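Local structure of protein (sliding clamp) (Enterobacteria phage RB69, 1B77) at residues Ile138-Lys143 with Ile147-Tyr152. The protein probably encircles DNA as a trimeric ring and tethers the phage DNA polymerase to its template, which makes replication processive. Numbering follows the deposited sequence.
Sequences IAITNK and IVINGY
Val148 faces Thr141 in a hydrogen-bonded pair of an antiparallel β hairpin, whose strands lie between strands 165-171 and 178-183 in a sheet of the C-terminal gp45 region. Two nearly straight bonds join their backbones, Val148 N to Thr141 O and Thr141 N to Val148 O, both 2.8 Å; Ala139 and Asn150 are doubly bonded likewise. In Val148, chi1 of -58° turns CG1 anti to the carbonyl carbon and leaves CG2 alongside Thr141 CG2 at a tight 3.5 Å. The same methyl also meets Lys143 CB at 3.9 Å. Threonine suits its place because it is amphipathic: the methyl packs across the hairpin, while OG1, anti to the backbone N (chi1 -169°), hydrogen-bonds to the carbonyl of Phe178.

The opposite face is largely aliphatic: Ile138 leans obliquely over Ile149, CB 4.0 Å from Ile149 CG2. Ile140 CG2 meets Ile147 CG2 at 3.6 Å, and Ile140 CG1 runs beside Ile149 CG1. Branching at CB favours extended backbone and fills this buried layer. Back on the face of Val148, Ala139 brings its small methyl to the Tyr152 ring edge, 3.8 Å from CE1. Paired backbone bonds thus fix the register, while one face gathers isoleucines and the other mixes buried methyls with partly exposed Thr141 and Asn150.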
loop_
_atom_site.group_PDB
_atom_site.type_symbol
_atom_site.label_atom_id
_atom_site.label_comp_id
_atom_site.label_asym_id
_atom_site.label_seq_id
_atom_site.Cartn_x
_atom_site.Cartn_y
_atom_site.Cartn_z
ATOM N N ILE A 138 -5.075 -28.619 2.607
ATOM C CA ILE A 138 -3.878 -29.378 2.934
ATOM C C ILE A 138 -4.304 -30.701 3.552
ATOM O O ILE A 138 -5.422 -30.832 4.048
ATOM C CB ILE A 138 -2.971 -28.644 3.950
ATOM C CG1 ILE A 138 -3.707 -28.472 5.276
ATOM C CG2 ILE A 138 -2.555 -27.295 3.397
ATOM C CD1 ILE A 138 -2.833 -27.966 6.399
ATOM N N ALA A 139 -3.408 -31.678 3.509
ATOM C CA ALA A 139 -3.667 -32.986 4.086
ATOM C C ALA A 139 -2.465 -33.415 4.921
ATOM O O ALA A 139 -1.332 -33.418 4.439
ATOM C CB ALA A 139 -3.929 -34.006 2.985
ATOM N N ILE A 140 -2.712 -33.757 6.179
ATOM C CA ILE A 140 -1.646 -34.205 7.068
ATOM C C ILE A 140 -1.729 -35.726 7.075
ATOM O O ILE A 140 -2.735 -36.306 7.495
ATOM C CB ILE A 140 -1.836 -33.625 8.486
ATOM C CG1 ILE A 140 -1.960 -32.098 8.389
ATOM C CG2 ILE A 140 -0.649 -33.984 9.368
ATOM C CD1 ILE A 140 -2.381 -31.415 9.672
ATOM N N THR A 141 -0.677 -36.375 6.590
ATOM C CA THR A 141 -0.683 -37.826 6.496
ATOM C C THR A 141 0.621 -38.508 6.908
ATOM O O THR A 141 1.669 -37.866 7.035
ATOM C CB THR A 141 -1.021 -38.244 5.053
ATOM O OG1 THR A 141 -1.277 -39.652 5.004
ATOM C CG2 THR A 141 0.133 -37.913 4.125
ATOM N N ASN A 142 0.543 -39.820 7.117
ATOM C CA ASN A 142 1.716 -40.603 7.492
ATOM C C ASN A 142 2.365 -41.120 6.222
ATOM O O ASN A 142 1.711 -41.749 5.390
ATOM C CB ASN A 142 1.330 -41.777 8.407
ATOM C CG ASN A 142 0.370 -42.753 7.745
ATOM O OD1 ASN A 142 -0.730 -42.381 7.326
ATOM N ND2 ASN A 142 0.779 -44.015 7.655
ATOM N N LYS A 143 3.656 -40.847 6.070
ATOM C CA LYS A 143 4.379 -41.270 4.887
ATOM C C LYS A 143 5.852 -41.539 5.173
ATOM O O LYS A 143 6.533 -40.720 5.784
ATOM C CB LYS A 143 4.262 -40.198 3.803
ATOM C CG LYS A 143 5.045 -40.503 2.550
ATOM C CD LYS A 143 5.033 -39.331 1.593
ATOM C CE LYS A 143 5.657 -39.726 0.259
ATOM N NZ LYS A 143 4.927 -40.882 -0.358
ATOM N N ILE A 147 5.491 -37.696 9.333
ATOM C CA ILE A 147 4.181 -37.079 9.222
ATOM C C ILE A 147 4.442 -35.980 8.216
ATOM O O ILE A 147 5.414 -35.234 8.352
ATOM C CB ILE A 147 3.705 -36.445 10.550
ATOM C CG1 ILE A 147 3.569 -37.520 11.626
ATOM C CG2 ILE A 147 2.347 -35.754 10.352
ATOM C CD1 ILE A 147 2.520 -38.553 11.322
ATOM N N VAL A 148 3.603 -35.892 7.190
ATOM C CA VAL A 148 3.792 -34.866 6.181
ATOM C C VAL A 148 2.524 -34.083 5.884
ATOM O O VAL A 148 1.415 -34.565 6.097
ATOM C CB VAL A 148 4.309 -35.472 4.862
ATOM C CG1 VAL A 148 5.616 -36.209 5.110
ATOM C CG2 VAL A 148 3.264 -36.408 4.275
ATOM N N ILE A 149 2.714 -32.858 5.407
ATOM C CA ILE A 149 1.613 -31.980 5.031
ATOM C C ILE A 149 1.692 -31.760 3.532
ATOM O O ILE A 149 2.683 -31.225 3.038
ATOM C CB ILE A 149 1.714 -30.595 5.708
ATOM C CG1 ILE A 149 1.495 -30.728 7.214
ATOM C CG2 ILE A 149 0.702 -29.643 5.091
ATOM C CD1 ILE A 149 1.439 -29.398 7.953
ATOM N N ASN A 150 0.662 -32.192 2.809
ATOM C CA ASN A 150 0.610 -32.003 1.363
ATOM C C ASN A 150 -0.415 -30.917 1.061
ATOM O O ASN A 150 -1.489 -30.886 1.668
ATOM C CB ASN A 150 0.207 -33.298 0.654
ATOM C CG ASN A 150 1.261 -34.372 0.752
ATOM O OD1 ASN A 150 2.419 -34.161 0.391
ATOM N ND2 ASN A 150 0.865 -35.540 1.238
ATOM N N GLY A 151 -0.080 -30.025 0.132
ATOM C CA GLY A 151 -0.989 -28.951 -0.227
ATOM C C GLY A 151 -1.571 -29.171 -1.606
ATOM O O GLY A 151 -0.844 -29.504 -2.541
ATOM N N TYR A 152 -2.882 -28.980 -1.740
ATOM C CA TYR A 152 -3.551 -29.182 -3.019
ATOM C C TYR A 152 -4.460 -28.028 -3.417
ATOM O O TYR A 152 -4.742 -27.129 -2.627
ATOM C CB TYR A 152 -4.425 -30.438 -2.985
ATOM C CG TYR A 152 -3.776 -31.698 -2.469
ATOM C CD1 TYR A 152 -3.623 -31.922 -1.100
ATOM C CD2 TYR A 152 -3.360 -32.687 -3.350
ATOM C CE1 TYR A 152 -3.075 -33.114 -0.627
ATOM C CE2 TYR A 152 -2.813 -33.878 -2.891
ATOM C CZ TYR A 152 -2.672 -34.087 -1.533
ATOM O OH TYR A 152 -2.136 -35.274 -1.095
#